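Local coordinates for DNA helicase assembly protein (Enterobacteria phage T4, PDB 1C1K) that loads the replicative helicase onto forked DNA covered by single-stranded DNA-binding protein during phage replication, recombination and repair, at residues Leu22-Lys27 with Met43-Ala48. Residues are numbered along the deposited sequence; the frame is centred on the assembly and turned at random.
Sequences LYLMIK and MRVSDA
Met43 lays its side chain against the helical backbone at Met25, and the two methionines run past each other in opposite directions. The chain of Met43 is extended through its first two torsions (chi1 -169°) and then bends at the sulfur, which turns the terminal methyl onto the helix. CE of Met43 stands 3.7 Å from CA of Met25, and the sulfur packs over that same CA. From the other direction, CE of Met25 reaches back to the root of its partner, 3.9 Å from CB of Met43. Met25 can do this because its CG sits between the backbone N and the carbonyl carbon (chi1 76°), an uncommon choice within a helix. The methyl of Met43 also reaches the preceding residue, Leu24, whose side chain crosses that of Met43 at about a right angle, with CG of Leu24 4.2 Å from CE of Met43. Helix 16-30 belongs to the N-terminal part of this largely alpha-helical two-domain protein, and the extended segment 43-46 passes along one flank of the helix before helix 47-52 begins, with Ser46 as N-cap through OG to the backbone N of Ala49. Leu22 and Ile26, on another side of the same helix, pack on helix 68-81, while Tyr34 touches both methionines. Further along, Val45 comes obliquely to the tip of Leu24, its CG1 lying 4.0 Å from CD2 of Leu24. No hydrogen bond joins the two segments; apolar side chains meet each other, and the Met43 methyl also rests on helix backbone, although Asp47 forms a salt bridge with Lys17 of helix 16-30.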
ATOM      1  N   LEU A  22      18.045  -1.846  -0.025  1.00  3.21           N
ATOM      2  CA  LEU A  22      16.789  -1.299  -0.529  1.00  3.63           C
ATOM      3  C   LEU A  22      15.607  -2.031   0.122  1.00  3.63           C
ATOM      4  O   LEU A  22      14.650  -1.407   0.574  1.00  3.75           O
ATOM      5  CB  LEU A  22      16.718  -1.440  -2.052  1.00  3.87           C
ATOM      6  CG  LEU A  22      15.438  -0.911  -2.714  1.00  4.80           C
ATOM      7  CD1 LEU A  22      15.433   0.617  -2.692  1.00  5.07           C
ATOM      8  CD2 LEU A  22      15.352  -1.422  -4.155  1.00  4.85           C
ATOM      9  N   TYR A  23      15.680  -3.356   0.166  1.00  3.22           N
ATOM     10  CA  TYR A  23      14.620  -4.144   0.776  1.00  3.31           C
ATOM     11  C   TYR A  23      14.434  -3.761   2.243  1.00  4.56           C
ATOM     12  O   TYR A  23      13.310  -3.529   2.694  1.00  4.41           O
ATOM     13  CB  TYR A  23      14.944  -5.638   0.687  1.00  4.11           C
ATOM     14  CG  TYR A  23      14.209  -6.476   1.710  1.00  5.22           C
ATOM     15  CD1 TYR A  23      12.825  -6.629   1.653  1.00  7.62           C
ATOM     16  CD2 TYR A  23      14.895  -7.106   2.743  1.00  8.23           C
ATOM     17  CE1 TYR A  23      12.144  -7.393   2.605  1.00  9.60           C
ATOM     18  CE2 TYR A  23      14.226  -7.869   3.696  1.00  9.21           C
ATOM     19  CZ  TYR A  23      12.854  -8.006   3.621  1.00 10.60           C
ATOM     20  OH  TYR A  23      12.194  -8.755   4.570  1.00 14.70           O
ATOM     21  N   LEU A  24      15.539  -3.696   2.983  1.00  4.59           N
ATOM     22  CA  LEU A  24      15.488  -3.365   4.404  1.00  5.01           C
ATOM     23  C   LEU A  24      14.903  -1.986   4.667  1.00  4.91           C
ATOM     24  O   LEU A  24      14.116  -1.811   5.595  1.00  6.36           O
ATOM     25  CB  LEU A  24      16.885  -3.460   5.036  1.00  6.53           C
ATOM     26  CG  LEU A  24      16.880  -3.630   6.562  1.00  8.45           C
ATOM     27  CD1 LEU A  24      16.194  -4.931   6.940  1.00 11.07           C
ATOM     28  CD2 LEU A  24      18.308  -3.632   7.091  1.00  8.97           C
ATOM     29  N   MET A  25      15.286  -1.002   3.863  1.00  5.10           N
ATOM     30  CA  MET A  25      14.761   0.340   4.054  1.00  5.29           C
ATOM     31  C   MET A  25      13.262   0.378   3.771  1.00  5.22           C
ATOM     32  O   MET A  25      12.522   1.031   4.492  1.00  4.75           O
ATOM     33  CB  MET A  25      15.511   1.342   3.172  1.00  7.24           C
ATOM     34  CG  MET A  25      15.145   1.341   1.700  1.00  9.74           C
ATOM     35  SD  MET A  25      15.922   2.738   0.839  1.00 14.48           S
ATOM     36  CE  MET A  25      15.926   3.953   2.119  1.00  4.18           C
ATOM     37  N   ILE A  26      12.808  -0.330   2.740  1.00  4.06           N
ATOM     38  CA  ILE A  26      11.384  -0.342   2.423  1.00  4.51           C
ATOM     39  C   ILE A  26      10.619  -1.139   3.478  1.00  4.80           C
ATOM     40  O   ILE A  26       9.502  -0.782   3.851  1.00  5.11           O
ATOM     41  CB  ILE A  26      11.132  -0.923   1.003  1.00  3.96           C
ATOM     42  CG1 ILE A  26      11.728   0.031  -0.037  1.00  4.82           C
ATOM     43  CG2 ILE A  26       9.615  -1.104   0.751  1.00  5.26           C
ATOM     44  CD1 ILE A  26      11.794  -0.530  -1.455  1.00  5.53           C
ATOM     45  N   LYS A  27      11.233  -2.205   3.979  1.00  4.76           N
ATOM     46  CA  LYS A  27      10.604  -3.027   5.005  1.00  6.48           C
ATOM     47  C   LYS A  27      10.379  -2.193   6.263  1.00  6.87           C
ATOM     48  O   LYS A  27       9.297  -2.208   6.851  1.00  6.69           O
ATOM     49  CB  LYS A  27      11.486  -4.229   5.343  1.00  7.92           C
ATOM     50  CG  LYS A  27      10.879  -5.184   6.363  1.00  9.93           C
ATOM     51  CD  LYS A  27      11.928  -6.155   6.883  1.00 13.28           C
ATOM     52  CE  LYS A  27      11.305  -7.227   7.754  1.00 15.47           C
ATOM     53  NZ  LYS A  27      12.309  -7.776   8.701  1.00 20.99           N
ATOM     54  N   MET A  43      19.736   4.767   3.266  1.00 12.63           N
ATOM     55  CA  MET A  43      19.739   4.299   4.643  1.00 12.49           C
ATOM     56  C   MET A  43      20.982   3.471   4.876  1.00 13.65           C
ATOM     57  O   MET A  43      21.429   2.734   3.995  1.00 14.37           O
ATOM     58  CB  MET A  43      18.493   3.457   4.946  1.00 12.78           C
ATOM     59  CG  MET A  43      18.298   3.163   6.438  1.00 11.25           C
ATOM     60  SD  MET A  43      16.847   2.131   6.820  1.00 13.67           S
ATOM     61  CE  MET A  43      17.513   0.518   6.452  1.00  6.96           C
ATOM     62  N   ARG A  44      21.561   3.621   6.058  1.00 12.54           N
ATOM     63  CA  ARG A  44      22.742   2.858   6.404  1.00 14.72           C
ATOM     64  C   ARG A  44      22.223   1.603   7.088  1.00 14.22           C
ATOM     65  O   ARG A  44      21.184   1.640   7.748  1.00 13.81           O
ATOM     66  CB  ARG A  44      23.628   3.657   7.359  1.00 16.23           C
ATOM     67  CG  ARG A  44      24.956   4.080   6.756  1.00 21.03           C
ATOM     68  CD  ARG A  44      25.408   5.426   7.287  1.00 23.73           C
ATOM     69  NE  ARG A  44      24.544   6.510   6.829  1.00 28.50           N
ATOM     70  CZ  ARG A  44      24.845   7.803   6.929  1.00 29.13           C
ATOM     71  NH1 ARG A  44      25.997   8.181   7.473  1.00 29.24           N
ATOM     72  NH2 ARG A  44      23.993   8.719   6.483  1.00 30.15           N
ATOM     73  N   VAL A  45      22.925   0.490   6.914  1.00 13.39           N
ATOM     74  CA  VAL A  45      22.505  -0.758   7.538  1.00 13.48           C
ATOM     75  C   VAL A  45      23.673  -1.418   8.259  1.00 12.84           C
ATOM     76  O   VAL A  45      24.827  -1.063   8.040  1.00 14.12           O
ATOM     77  CB  VAL A  45      21.950  -1.745   6.490  1.00 12.53           C
ATOM     78  CG1 VAL A  45      20.940  -1.041   5.600  1.00 12.73           C
ATOM     79  CG2 VAL A  45      23.091  -2.311   5.651  1.00 14.76           C
ATOM     80  N   SER A  46      23.365  -2.379   9.121  1.00 12.71           N
ATOM     81  CA  SER A  46      24.391  -3.102   9.861  1.00 12.18           C
ATOM     82  C   SER A  46      24.949  -4.227   8.985  1.00 13.23           C
ATOM     83  O   SER A  46      24.216  -5.140   8.584  1.00 11.57           O
ATOM     84  CB  SER A  46      23.795  -3.690  11.143  1.00 11.84           C
ATOM     85  OG  SER A  46      24.562  -4.786  11.610  1.00 10.75           O
ATOM     86  N   ASP A  47      26.242  -4.160   8.681  1.00 12.32           N
ATOM     87  CA  ASP A  47      26.863  -5.187   7.855  1.00 12.89           C
ATOM     88  C   ASP A  47      26.819  -6.524   8.574  1.00 11.75           C
ATOM     89  O   ASP A  47      26.647  -7.569   7.948  1.00 11.86           O
ATOM     90  CB  ASP A  47      28.317  -4.832   7.534  1.00 16.15           C
ATOM     91  CG  ASP A  47      28.954  -5.816   6.562  1.00 20.42           C
ATOM     92  OD1 ASP A  47      29.968  -6.459   6.929  1.00 21.82           O
ATOM     93  OD2 ASP A  47      28.437  -5.944   5.428  1.00 21.37           O
ATOM     94  N   ALA A  48      26.980  -6.493   9.892  1.00 10.15           N
ATOM     95  CA  ALA A  48      26.953  -7.718  10.676  1.00 10.22           C
ATOM     96  C   ALA A  48      25.613  -8.435  10.481  1.00 10.91           C
ATOM     97  O   ALA A  48      25.566  -9.662  10.346  1.00 11.10           O
ATOM     98  CB  ALA A  48      27.177  -7.400  12.154  1.00 10.37           C
TER